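Local atomic coordinates of chintase (Rhizomucor miehei, PDB entry 5YUQ), a protein that probably hydrolyses the beta-1,4-glycosidic bonds of chitin as a family 18 glycoside hydrolase from a thermophilic fungus, through a tunnel-like active site. Residues His24-Phe29 with Ala175-Ala180; Glu52-Ser55 with Ser59-Leu62; Leu102-Glu107 with Leu129-Ala134; Leu230-Tyr235 with Gln333-Tyr338; Thr304-Ile309 with Asp328-Gln333. One frame throughout, in Å; residues are numbered along the deposited sequence. Where two conformers were deposited one is given.

In the fold
Contacts 1 to 4 lie within the beta/alpha barrel of glycoside hydrolase family 18; contact 5 ties an inserted strand to one of its helices. Contact 1 joins strands 24-32 and 175-178 across the barrel interior, its centre about 7 Å from that of the chain, and its loop encloses contacts 2 and 3. Both are strand-helix packing on neighbouring strands, 59-65 and 101-105, with centres about 20 Å apart. Contacts 4 and 5, later in the chain, share helix 329-341, with centres about 10 Å apart and contact 5 nested inside contact 4. The centres of contacts 3 and 5 are about 34 Å apart, across the chain's centre. The set runs from barrel interior to outer helices and insertion.

Contact 1. Residues His24-Phe29 with Ala175-Ala180; sequences HIVYAF and AFYIMA
Tyr177, from strand 175-178, reaches across the inside of the barrel to His24 and Val26 of strand 24-32. The backbones stay well apart, with the CA atoms of Val26 and Tyr177 11.1 Å from each other, and the phenol spans the gap. Its CG lies anti to the carbonyl carbon (chi1 -67°), which sends the ring inward with the hydroxyl leading. Tyr177 OH comes to the edge of the His24 imidazole, close to the ring plane and 3.1 Å from His24 ND1. The polar groups have further partners outside the pair: His24 ND1 is hydrogen-bonded to Ser5 OG, to which Tyr177 OH is weakly bonded as well, while His24 NE2 is bonded to Ser61 OG. With both ring nitrogens engaged, the imidazole is held against rotation in a buried setting. Val26 supplies the apolar share: its CG2 lies 4.2 Å from Tyr177 CE2, at the edge of the phenol, and the same methyl leans over one face of the His24 ring, toward its rim. Strand 4-9 pairs with strand 24-32 and sends Tyr7 against both Val26 and Tyr177. Strand 59-65 runs along the other edge of strand 24-32, and Asn103 of strand 101-105 also touches Val26 and Tyr177, so inward side chains from several barrel strands meet at this point.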
# COMPACT_ATOMS: atom_id res chain seq x y z
N HIS A 24 5.60 6.39 13.22
CA HIS A 24 4.47 5.51 13.39
C HIS A 24 4.80 4.18 12.74
O HIS A 24 5.22 4.14 11.59
CB HIS A 24 3.25 6.17 12.71
CG HIS A 24 1.97 5.41 12.83
ND1 HIS A 24 0.98 5.51 11.88
CD2 HIS A 24 1.49 4.60 13.80
CE1 HIS A 24 -0.06 4.77 12.25
NE2 HIS A 24 0.22 4.21 13.41
N ILE A 25 4.63 3.08 13.48
CA ILE A 25 4.80 1.75 12.90
C ILE A 25 3.42 1.18 12.65
O ILE A 25 2.54 1.30 13.51
CB ILE A 25 5.57 0.80 13.84
CG1 ILE A 25 7.02 1.24 13.99
CG2 ILE A 25 5.53 -0.63 13.31
CD1 ILE A 25 7.86 1.10 12.73
N VAL A 26 3.21 0.62 11.47
CA VAL A 26 1.94 -0.03 11.15
C VAL A 26 2.22 -1.50 10.92
O VAL A 26 2.94 -1.87 10.00
CB VAL A 26 1.28 0.59 9.91
CG1 VAL A 26 -0.17 0.13 9.81
CG2 VAL A 26 1.32 2.11 10.01
N TYR A 27 1.68 -2.34 11.80
CA TYR A 27 2.05 -3.75 11.84
C TYR A 27 1.05 -4.57 11.02
O TYR A 27 -0.13 -4.63 11.35
CB TYR A 27 2.08 -4.24 13.29
CG TYR A 27 2.70 -5.60 13.47
CD1 TYR A 27 2.00 -6.75 13.14
CD2 TYR A 27 3.98 -5.73 13.99
CE1 TYR A 27 2.57 -8.00 13.30
CE2 TYR A 27 4.55 -6.97 14.15
CZ TYR A 27 3.84 -8.10 13.82
OH TYR A 27 4.42 -9.34 13.98
N ALA A 28 1.54 -5.21 9.96
CA ALA A 28 0.68 -5.92 9.00
C ALA A 28 0.95 -7.43 9.06
O ALA A 28 2.10 -7.82 9.11
CB ALA A 28 0.98 -5.41 7.60
N PHE A 29 -0.08 -8.29 9.05
CA PHE A 29 -1.50 -7.94 9.09
C PHE A 29 -2.21 -8.85 10.10
O PHE A 29 -1.82 -10.01 10.29
CB PHE A 29 -2.17 -8.26 7.74
CG PHE A 29 -1.84 -7.29 6.64
CD1 PHE A 29 -2.35 -5.99 6.67
CD2 PHE A 29 -1.06 -7.68 5.56
CE1 PHE A 29 -2.05 -5.10 5.65
CE2 PHE A 29 -0.76 -6.80 4.54
CZ PHE A 29 -1.25 -5.50 4.59
N ALA A 175 -6.82 9.43 9.23
CA ALA A 175 -6.01 9.54 8.02
C ALA A 175 -6.29 8.43 7.05
O ALA A 175 -6.67 7.32 7.44
CB ALA A 175 -4.51 9.57 8.37
N PHE A 176 -6.08 8.75 5.78
CA PHE A 176 -6.35 7.84 4.68
C PHE A 176 -5.04 7.63 3.96
O PHE A 176 -4.48 8.57 3.37
CB PHE A 176 -7.38 8.47 3.73
CG PHE A 176 -8.73 8.72 4.38
CD1 PHE A 176 -8.90 9.77 5.27
CD2 PHE A 176 -9.82 7.92 4.08
CE1 PHE A 176 -10.13 10.00 5.87
CE2 PHE A 176 -11.06 8.14 4.66
CZ PHE A 176 -11.22 9.18 5.57
N TYR A 177 -4.52 6.41 4.03
CA TYR A 177 -3.20 6.11 3.47
C TYR A 177 -3.36 5.62 2.04
O TYR A 177 -3.76 4.48 1.82
CB TYR A 177 -2.51 5.01 4.29
CG TYR A 177 -2.13 5.36 5.72
CD1 TYR A 177 -2.44 6.59 6.28
CD2 TYR A 177 -1.44 4.44 6.50
CE1 TYR A 177 -2.08 6.89 7.59
CE2 TYR A 177 -1.07 4.74 7.80
CZ TYR A 177 -1.39 5.96 8.34
OH TYR A 177 -1.02 6.24 9.63
N ILE A 178 -3.03 6.47 1.06
CA ILE A 178 -3.22 6.12 -0.35
C ILE A 178 -2.16 5.15 -0.85
O ILE A 178 -0.96 5.45 -0.83
CB ILE A 178 -3.21 7.36 -1.24
CG1 ILE A 178 -4.34 8.31 -0.83
CG2 ILE A 178 -3.38 6.98 -2.70
CD1 ILE A 178 -4.30 9.65 -1.56
N MET A 179 -2.60 3.99 -1.33
CA MET A 179 -1.67 2.99 -1.84
C MET A 179 -1.33 3.29 -3.29
O MET A 179 -1.79 2.61 -4.21
CB MET A 179 -2.26 1.60 -1.66
CG MET A 179 -2.39 1.23 -0.18
SD MET A 179 -3.16 -0.37 0.12
CE MET A 179 -2.47 -1.33 -1.23
N ALA A 180 -0.54 4.33 -3.49
CA ALA A 180 -0.13 4.75 -4.83
C ALA A 180 1.04 3.92 -5.31
O ALA A 180 2.11 4.44 -5.61
CB ALA A 180 0.25 6.22 -4.82

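Contact 2. Residues Glu52-Ser55 with Ser59-Leu62; sequences EAHS and SISL
Only three residues separate the end of helix 43-55 from the start of strand 59-65, and this sharp return brings the CA of Ala53 to 6.5 Å from that of Ser59. Across the turn the contact depends on one branch of one residue, the CG2 methyl of Ile60. It sits in the crowded position between the backbone N and the carbonyl carbon, while CG1 lies anti to that N (chi1 175°). Ala53 turns its methyl toward the strand, CB lying 4.2 Å from Ile60 CG2. His54 begins off to one side, yet its ring swings back so that NE2 comes within 3.8 Å of the same methyl, the two side chains meeting at about a right angle. Around them, Val49 and Val50 of the helix and Ile25 of strand 24-32 also touch Ile60, and Trp19 lies against Ala53. In the beta/alpha barrel this seats the last turn of the helix after strand 24-32 against the start of the next strand. The polar end of His54 has its partner outside the contact: NE2 is hydrogen-bonded to Asp100 OD2, the oxygen that also binds the backbone N of Ile60. One carboxylate oxygen thus holds imidazole and strand together beside an apolar methyl, and its negative charge would be expected to favour a protonated imidazole.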
# COMPACT_ATOMS: atom_id res chain seq x y z
N GLU A 52 8.93 -2.30 22.11
CA GLU A 52 10.04 -1.53 21.56
C GLU A 52 9.59 -0.15 21.13
O GLU A 52 10.25 0.84 21.42
CB GLU A 52 10.68 -2.26 20.37
CG GLU A 52 11.35 -3.56 20.73
CD GLU A 52 12.05 -4.20 19.55
OE1 GLU A 52 12.63 -5.29 19.73
OE2 GLU A 52 12.01 -3.61 18.44
N ALA A 53 8.47 -0.08 20.42
CA ALA A 53 7.96 1.21 19.98
C ALA A 53 7.69 2.12 21.16
O ALA A 53 8.05 3.30 21.15
CB ALA A 53 6.69 1.02 19.16
N HIS A 54 7.04 1.58 22.18
CA HIS A 54 6.65 2.38 23.32
C HIS A 54 7.84 2.80 24.17
O HIS A 54 7.86 3.91 24.68
CB HIS A 54 5.57 1.65 24.13
CG HIS A 54 4.24 1.64 23.43
ND1 HIS A 54 3.17 0.89 23.88
CD2 HIS A 54 3.81 2.29 22.33
CE1 HIS A 54 2.14 1.09 23.07
NE2 HIS A 54 2.50 1.93 22.13
N SER A 55 8.84 1.94 24.27
CA SER A 55 10.08 2.30 24.96
C SER A 55 10.78 3.47 24.28
O SER A 55 11.51 4.23 24.91
CB SER A 55 11.03 1.10 25.02
OG SER A 55 10.56 0.10 25.91
N SER A 59 4.45 5.60 18.21
CA SER A 59 3.10 5.08 18.06
C SER A 59 3.08 3.84 17.18
O SER A 59 3.82 3.75 16.20
CB SER A 59 2.19 6.14 17.43
OG SER A 59 1.96 7.21 18.31
N ILE A 60 2.23 2.87 17.53
CA ILE A 60 2.09 1.67 16.71
C ILE A 60 0.63 1.31 16.50
O ILE A 60 -0.16 1.29 17.45
CB ILE A 60 2.90 0.47 17.29
CG1 ILE A 60 2.65 -0.81 16.48
CG2 ILE A 60 2.57 0.24 18.76
CD1 ILE A 60 3.73 -1.87 16.69
N SER A 61 0.27 1.05 15.25
CA SER A 61 -1.06 0.59 14.91
C SER A 61 -0.98 -0.81 14.35
O SER A 61 0.02 -1.19 13.76
CB SER A 61 -1.68 1.48 13.83
OG SER A 61 -1.89 2.79 14.31
N LEU A 62 -2.05 -1.57 14.53
CA LEU A 62 -2.20 -2.86 13.86
C LEU A 62 -3.00 -2.65 12.58
O LEU A 62 -4.05 -2.00 12.60
CB LEU A 62 -2.93 -3.84 14.77
CG LEU A 62 -3.21 -5.23 14.20
CD1 LEU A 62 -1.92 -5.96 13.89
CD2 LEU A 62 -4.07 -6.01 15.19

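Contact 3. Residues Leu102-Glu107 with Leu129-Ala134; sequences LNLDWE and LKLFKA
Leu104 of strand 101-105 meets Leu131 and Phe132 of helix 124-139, the helix that follows it in the beta-alpha-beta unit completed by strand 144-149, a building block of the family 18 barrel. Leu104 and Phe132 approach from opposite directions, and the leucine lands on a face of the ring. Leu104 CD1 stands 3.8 Å from the centroid of the Phe132 ring and 23° off its normal, a CH-pi contact displaced toward the rim, with Phe132 CZ its nearest atom at 3.5 Å. Leu104 CB and CG come close to the same CZ, so most of the leucine side chain lies against that end of the ring. Leu131 comes in at a slant: with its CG anti to the backbone N (chi1 174°), its CD2 methyl reaches Leu104 CD1 at 3.6 Å. One methyl of the strand thus touches both a methyl from one helix residue and an aromatic face from the next. Other elements close in around them: Val87 of helix 80-97 touches Leu131, while Leu145 and Thr147 of strand 144-149 and Thr172 of helix 168-172 touch Phe132. On the reverse of the strand Asn103 turns inward, where its amide is hydrogen-bonded to Tyr7, Ser63 and Thr146. Residues 103-107 match the end of the family 18 DxxDxDxE signature, with Asn103 at the position of its second Asp, so the packing lies behind a strand that probably carries active-site acids. Just beyond Leu104, Tyr128 OH is hydrogen-bonded to the backbone N of Trp106.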
# COMPACT_ATOMS: atom_id res chain seq x y z
N LEU A 102 -5.65 1.47 14.98
CA LEU A 102 -5.99 0.42 14.04
C LEU A 102 -5.99 1.02 12.65
O LEU A 102 -6.55 2.08 12.43
CB LEU A 102 -7.38 -0.15 14.34
CG LEU A 102 -7.53 -0.99 15.61
CD1 LEU A 102 -9.02 -1.22 15.90
CD2 LEU A 102 -6.78 -2.31 15.47
N ASN A 103 -5.33 0.32 11.73
CA ASN A 103 -5.28 0.70 10.34
C ASN A 103 -6.08 -0.33 9.56
O ASN A 103 -5.68 -1.49 9.46
CB ASN A 103 -3.81 0.70 9.88
CG ASN A 103 -3.66 0.90 8.37
OD1 ASN A 103 -3.34 -0.04 7.63
ND2 ASN A 103 -3.86 2.13 7.92
N LEU A 104 -7.23 0.06 9.00
CA LEU A 104 -8.08 -0.91 8.31
C LEU A 104 -7.71 -0.94 6.84
O LEU A 104 -7.67 0.09 6.18
CB LEU A 104 -9.56 -0.60 8.53
CG LEU A 104 -9.98 -0.55 10.01
CD1 LEU A 104 -11.50 -0.49 10.14
CD2 LEU A 104 -9.39 -1.71 10.80
N ASP A 105 -7.39 -2.13 6.34
CA ASP A 105 -6.87 -2.32 4.98
C ASP A 105 -7.74 -3.31 4.21
O ASP A 105 -7.28 -4.35 3.74
CB ASP A 105 -5.41 -2.78 5.05
CG ASP A 105 -4.70 -2.75 3.72
OD1 ASP A 105 -5.24 -2.20 2.72
OD2 ASP A 105 -3.56 -3.27 3.64
N TRP A 106 -9.02 -2.99 4.11
CA TRP A 106 -9.94 -3.77 3.31
C TRP A 106 -9.66 -3.51 1.83
O TRP A 106 -9.76 -2.37 1.36
CB TRP A 106 -11.36 -3.31 3.67
CG TRP A 106 -12.49 -4.03 3.00
CD1 TRP A 106 -12.42 -4.99 2.03
CD2 TRP A 106 -13.88 -3.83 3.27
NE1 TRP A 106 -13.69 -5.40 1.68
CE2 TRP A 106 -14.60 -4.70 2.43
CE3 TRP A 106 -14.59 -3.01 4.15
CZ2 TRP A 106 -15.99 -4.78 2.45
CZ3 TRP A 106 -15.97 -3.07 4.17
CH2 TRP A 106 -16.66 -3.96 3.32
N GLU A 107 -9.30 -4.56 1.12
CA GLU A 107 -8.97 -4.46 -0.29
C GLU A 107 -9.93 -5.35 -1.08
O GLU A 107 -9.59 -6.50 -1.36
CB GLU A 107 -7.51 -4.87 -0.54
CG GLU A 107 -6.51 -4.02 0.24
CD GLU A 107 -5.05 -4.34 -0.09
OE1 GLU A 107 -4.79 -5.24 -0.91
OE2 GLU A 107 -4.16 -3.67 0.48
N LEU A 129 -17.71 2.65 7.02
CA LEU A 129 -17.81 3.85 7.85
C LEU A 129 -18.50 3.53 9.17
O LEU A 129 -18.06 4.00 10.22
CB LEU A 129 -18.55 4.97 7.11
CG LEU A 129 -18.70 6.27 7.91
CD1 LEU A 129 -17.34 6.73 8.43
CD2 LEU A 129 -19.33 7.34 7.04
N LYS A 130 -19.54 2.71 9.12
CA LYS A 130 -20.21 2.29 10.35
C LYS A 130 -19.22 1.62 11.29
O LYS A 130 -19.24 1.85 12.50
CB LYS A 130 -21.36 1.33 10.05
CG LYS A 130 -22.44 1.38 11.11
CD LYS A 130 -23.65 0.55 10.72
CE LYS A 130 -24.77 0.73 11.75
NZ LYS A 130 -25.81 -0.35 11.70
N LEU A 131 -18.33 0.81 10.73
CA LEU A 131 -17.29 0.17 11.52
C LEU A 131 -16.38 1.19 12.18
O LEU A 131 -16.08 1.08 13.37
CB LEU A 131 -16.48 -0.78 10.64
CG LEU A 131 -15.25 -1.42 11.29
CD1 LEU A 131 -15.65 -2.20 12.52
CD2 LEU A 131 -14.58 -2.32 10.27
N PHE A 132 -15.92 2.19 11.43
CA PHE A 132 -15.05 3.20 12.03
C PHE A 132 -15.77 3.98 13.11
O PHE A 132 -15.18 4.33 14.13
CB PHE A 132 -14.51 4.14 10.96
CG PHE A 132 -13.25 3.65 10.32
CD1 PHE A 132 -12.06 3.63 11.03
CD2 PHE A 132 -13.25 3.23 9.00
CE1 PHE A 132 -10.88 3.19 10.43
CE2 PHE A 132 -12.08 2.78 8.39
CZ PHE A 132 -10.88 2.77 9.12
N LYS A 133 -17.04 4.27 12.89
CA LYS A 133 -17.81 4.97 13.91
C LYS A 133 -17.94 4.16 15.18
O LYS A 133 -17.83 4.70 16.28
CB LYS A 133 -19.21 5.32 13.39
CG LYS A 133 -19.21 6.36 12.30
CD LYS A 133 -20.64 6.69 11.94
CE LYS A 133 -20.73 7.74 10.85
NZ LYS A 133 -22.14 7.86 10.39
N ALA A 134 -18.18 2.87 15.03
CA ALA A 134 -18.27 1.99 16.19
C ALA A 134 -16.93 1.93 16.93
O ALA A 134 -16.89 1.96 18.16
CB ALA A 134 -18.70 0.60 15.76

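Contact 4. Residues Leu230-Tyr235 with Gln333-Tyr338; sequences LGVPFY and QDKVDY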
# COMPACT_ATOMS: atom_id res chain seq x y z
N LEU A 230 0.40 9.99 1.49
CA LEU A 230 0.83 9.37 0.24
C LEU A 230 1.70 8.15 0.51
O LEU A 230 2.78 8.26 1.08
CB LEU A 230 1.61 10.37 -0.62
CG LEU A 230 2.11 9.85 -1.97
CD1 LEU A 230 0.96 9.45 -2.86
CD2 LEU A 230 3.00 10.89 -2.66
N GLY A 231 1.22 6.98 0.12
CA GLY A 231 2.01 5.77 0.29
C GLY A 231 3.01 5.61 -0.83
O GLY A 231 2.72 5.91 -1.98
N VAL A 232 4.19 5.09 -0.48
CA VAL A 232 5.28 4.91 -1.43
C VAL A 232 5.87 3.53 -1.22
O VAL A 232 5.80 2.98 -0.13
CB VAL A 232 6.38 6.00 -1.26
CG1 VAL A 232 5.76 7.39 -1.25
CG2 VAL A 232 7.19 5.77 0.01
N PRO A 233 6.43 2.95 -2.29
CA PRO A 233 6.98 1.60 -2.23
C PRO A 233 8.49 1.58 -1.99
O PRO A 233 9.20 2.47 -2.47
CB PRO A 233 6.69 1.06 -3.63
CG PRO A 233 6.84 2.28 -4.50
CD PRO A 233 6.33 3.45 -3.67
N PHE A 234 8.97 0.58 -1.25
CA PHE A 234 10.41 0.35 -1.13
C PHE A 234 10.81 -0.83 -2.02
O PHE A 234 11.78 -1.54 -1.74
CB PHE A 234 10.81 0.07 0.32
CG PHE A 234 11.02 1.32 1.16
CD1 PHE A 234 10.55 2.56 0.75
CD2 PHE A 234 11.72 1.24 2.35
CE1 PHE A 234 10.76 3.70 1.54
CE2 PHE A 234 11.93 2.37 3.14
CZ PHE A 234 11.44 3.60 2.73
N TYR A 235 10.05 -1.02 -3.09
CA TYR A 235 10.28 -2.08 -4.06
C TYR A 235 9.88 -1.57 -5.43
O TYR A 235 9.21 -0.54 -5.55
CB TYR A 235 9.41 -3.30 -3.72
CG TYR A 235 7.92 -3.03 -3.83
CD1 TYR A 235 7.23 -2.42 -2.79
CD2 TYR A 235 7.22 -3.36 -4.98
CE1 TYR A 235 5.88 -2.16 -2.89
CE2 TYR A 235 5.86 -3.10 -5.09
CZ TYR A 235 5.20 -2.50 -4.04
OH TYR A 235 3.85 -2.22 -4.10
N GLN A 333 12.16 11.36 -2.99
CA GLN A 333 12.26 12.78 -2.66
C GLN A 333 11.20 13.56 -3.44
O GLN A 333 10.54 14.44 -2.89
CB GLN A 333 13.65 13.33 -2.99
CG GLN A 333 13.80 14.81 -2.65
CD GLN A 333 13.75 15.08 -1.16
OE1 GLN A 333 14.50 14.49 -0.38
NE2 GLN A 333 12.85 15.98 -0.74
N ASP A 334 11.00 13.21 -4.71
CA ASP A 334 10.04 13.94 -5.53
C ASP A 334 8.61 13.74 -5.03
O ASP A 334 7.80 14.67 -5.07
CB ASP A 334 10.17 13.52 -7.00
CG ASP A 334 11.46 14.00 -7.61
OD1 ASP A 334 12.11 14.91 -7.04
OD2 ASP A 334 11.84 13.46 -8.67
N LYS A 335 8.32 12.54 -4.56
CA LYS A 335 7.03 12.25 -3.93
C LYS A 335 6.85 13.05 -2.65
O LYS A 335 5.77 13.56 -2.38
CB LYS A 335 6.90 10.75 -3.67
CG LYS A 335 6.64 9.93 -4.93
CD LYS A 335 6.85 8.44 -4.70
CE LYS A 335 6.34 7.62 -5.87
NZ LYS A 335 7.24 7.66 -7.08
N VAL A 336 7.92 13.16 -1.86
CA VAL A 336 7.86 13.95 -0.62
C VAL A 336 7.64 15.42 -0.93
O VAL A 336 6.81 16.07 -0.28
CB VAL A 336 9.13 13.76 0.22
CG1 VAL A 336 9.19 14.80 1.34
CG2 VAL A 336 9.18 12.36 0.80
N ASP A 337 8.35 15.93 -1.93
CA ASP A 337 8.19 17.33 -2.34
C ASP A 337 6.74 17.59 -2.74
O ASP A 337 6.15 18.61 -2.37
CB ASP A 337 9.12 17.67 -3.52
CG ASP A 337 10.60 17.59 -3.16
OD1 ASP A 337 10.97 17.70 -1.97
OD2 ASP A 337 11.42 17.41 -4.09
N TYR A 338 6.17 16.65 -3.49
CA TYR A 338 4.78 16.74 -3.89
C TYR A 338 3.84 16.74 -2.68
O TYR A 338 2.91 17.55 -2.59
CB TYR A 338 4.42 15.58 -4.82
CG TYR A 338 2.95 15.57 -5.16
CD1 TYR A 338 2.46 16.32 -6.22
CD2 TYR A 338 2.05 14.82 -4.42
CE1 TYR A 338 1.10 16.33 -6.53
CE2 TYR A 338 0.70 14.82 -4.72
CZ TYR A 338 0.23 15.58 -5.77
OH TYR A 338 -1.11 15.58 -6.06
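Leu230 and Val232 face Lys335 in a strand-helix pair of the beta/alpha barrel: strand 230-233 and helix 333-338 run antiparallel, at 179°, with axes 9.9 Å apart. The interactions between them are apolar. Val232 CG1 lies 3.8 Å from Lys335 CD, and the two side chains slide past one another in opposite directions, so the valine methyl lies beside the CD methylene of the lysine. Leu230 crosses Lys335 at about a right angle, Leu230 CD2 lying 4.0 Å from Lys335 CB. The same methyl approaches the Tyr338 ring more loosely, CD2 to CD2, at 4.4 Å. The polar groups find their partners around this apolar layer. Lys335 runs extended until it bends at chi4 (75°), which takes NZ to a salt bridge with Asp327 and a hydrogen bond to the carbonyl of Ala195. Tyr338 OH is bonded to Asn212. Leu332 and Leu349 also pack on Val232. Away from the strand, Gln333 NE2 donates to Asp337 OD1 one turn on, at 2.8 Å; the acceptor lies in the amide plane, whereas the donor stands above the carboxylate plane, 37° out of it.

Contact 5. Residues Thr304-Ile309 with Asp328-Gln333; sequences TYWDDI and DAASLQ
Strand 304-307 passes the first turn of helix 329-341 at a distance, the nearest CA atoms, those of Trp306 and Ser331, being 9.3 Å apart. The indole of Trp306 bridges that gap. With CG anti to the backbone N (chi1 176°) it extends from the strand and brings CZ3 and CH2 of its six-membered ring to the helix start. Trp306 CH2 lies 3.8 Å from Ser331 CB, and Trp306 CZ3 is 4.1 Å from Ala330 CB. Asp328 comes in at the ring edge: its OD1 lies near the indole plane, 3.9 Å from Trp306 CZ3, with carboxylate and ring planes only 17° apart. An oxygen in this position faces the electropositive hydrogens of the ring edge, which should make a mildly favourable pairing. The helix start that Trp306 leans on is a capping box. Asp328 is the N-cap, and its OD1 accepts from Ser331 N at 3.0 Å, in a nearly straight bond (169°) that arrives almost along the C-O axis. In return Asp328 N donates to Ser331 OG at 2.9 Å. The strands around Trp306 belong to an insertion of antiparallel strands between barrel strand 228-240 and helix 329-341, a position consistent with the alpha/beta insertion of many family 18 chitinases. Pro313 of strand 312-317 touches Trp306, Asp328 and Ser331 alike. Ser331 OG is also hydrogen-bonded to Asp327 OD1.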
# COMPACT_ATOMS: atom_id res chain seq x y z
N THR A 304 19.84 1.64 -16.95
CA THR A 304 18.88 2.46 -16.20
C THR A 304 18.47 3.74 -16.94
O THR A 304 19.27 4.32 -17.68
CB THR A 304 19.41 2.77 -14.79
OG1 THR A 304 19.72 1.54 -14.12
CG2 THR A 304 18.37 3.51 -13.97
N TYR A 305 17.22 4.15 -16.74
CA TYR A 305 16.65 5.34 -17.36
C TYR A 305 15.84 6.09 -16.32
O TYR A 305 15.63 5.61 -15.20
CB TYR A 305 15.71 4.95 -18.49
CG TYR A 305 16.35 4.16 -19.61
CD1 TYR A 305 16.95 4.80 -20.68
CD2 TYR A 305 16.35 2.77 -19.60
CE1 TYR A 305 17.54 4.09 -21.72
CE2 TYR A 305 16.95 2.05 -20.63
CZ TYR A 305 17.53 2.72 -21.68
OH TYR A 305 18.11 2.01 -22.71
N TRP A 306 15.37 7.27 -16.69
CA TRP A 306 14.46 8.03 -15.84
C TRP A 306 13.26 8.37 -16.68
O TRP A 306 13.41 8.79 -17.83
CB TRP A 306 15.12 9.31 -15.34
CG TRP A 306 14.21 10.20 -14.52
CD1 TRP A 306 13.47 11.25 -14.97
CD2 TRP A 306 13.97 10.11 -13.11
NE1 TRP A 306 12.78 11.82 -13.92
CE2 TRP A 306 13.08 11.14 -12.77
CE3 TRP A 306 14.44 9.26 -12.10
CZ2 TRP A 306 12.63 11.34 -11.46
CZ3 TRP A 306 14.00 9.45 -10.81
CH2 TRP A 306 13.12 10.49 -10.49
N ASP A 307 12.07 8.18 -16.13
CA ASP A 307 10.87 8.58 -16.84
C ASP A 307 10.42 9.94 -16.33
O ASP A 307 9.96 10.07 -15.19
CB ASP A 307 9.75 7.56 -16.64
CG ASP A 307 8.48 7.98 -17.32
OD1 ASP A 307 8.53 8.29 -18.53
OD2 ASP A 307 7.42 8.01 -16.66
N ASP A 308 10.55 10.96 -17.17
CA ASP A 308 10.22 12.32 -16.77
C ASP A 308 8.72 12.52 -16.50
O ASP A 308 8.35 13.35 -15.69
CB ASP A 308 10.72 13.34 -17.79
CG ASP A 308 10.61 14.77 -17.30
OD1 ASP A 308 10.98 15.04 -16.14
OD2 ASP A 308 10.15 15.63 -18.08
N ILE A 309 7.86 11.76 -17.17
CA ILE A 309 6.42 11.90 -16.92
C ILE A 309 6.03 11.48 -15.50
O ILE A 309 5.40 12.25 -14.77
CB ILE A 309 5.58 11.11 -17.95
CG1 ILE A 309 5.60 11.83 -19.30
CG2 ILE A 309 4.15 10.96 -17.46
CD1 ILE A 309 4.97 11.04 -20.43
N ASP A 328 13.70 5.24 -6.28
CA ASP A 328 15.01 5.43 -5.68
C ASP A 328 14.99 6.68 -4.80
O ASP A 328 13.93 7.21 -4.51
CB ASP A 328 16.12 5.50 -6.74
CG ASP A 328 15.85 6.54 -7.82
OD1 ASP A 328 14.96 7.39 -7.64
OD2 ASP A 328 16.56 6.53 -8.85
N ALA A 329 16.16 7.14 -4.37
CA ALA A 329 16.17 8.29 -3.48
C ALA A 329 15.57 9.50 -4.16
O ALA A 329 14.81 10.26 -3.55
CB ALA A 329 17.57 8.58 -2.99
N ALA A 330 15.90 9.69 -5.44
CA ALA A 330 15.40 10.85 -6.18
C ALA A 330 13.89 10.83 -6.33
O ALA A 330 13.22 11.83 -6.06
CB ALA A 330 16.05 10.91 -7.56
N SER A 331 13.34 9.70 -6.77
CA SER A 331 11.90 9.62 -6.99
C SER A 331 11.12 9.71 -5.68
O SER A 331 10.05 10.30 -5.65
CB SER A 331 11.53 8.37 -7.78
OG SER A 331 11.76 7.21 -7.01
N LEU A 332 11.66 9.14 -4.60
CA LEU A 332 10.98 9.26 -3.31
C LEU A 332 11.02 10.70 -2.81
O LEU A 332 10.02 11.22 -2.27
CB LEU A 332 11.57 8.31 -2.26
CG LEU A 332 11.27 6.82 -2.49
CD1 LEU A 332 11.76 6.01 -1.30
CD2 LEU A 332 9.77 6.59 -2.73
N GLN A 333 12.16 11.36 -2.99
CA GLN A 333 12.26 12.78 -2.66
C GLN A 333 11.20 13.56 -3.44
O GLN A 333 10.54 14.44 -2.89
CB GLN A 333 13.65 13.33 -2.99
CG GLN A 333 13.80 14.81 -2.65
CD GLN A 333 13.75 15.08 -1.16
OE1 GLN A 333 14.50 14.49 -0.38
NE2 GLN A 333 12.85 15.98 -0.74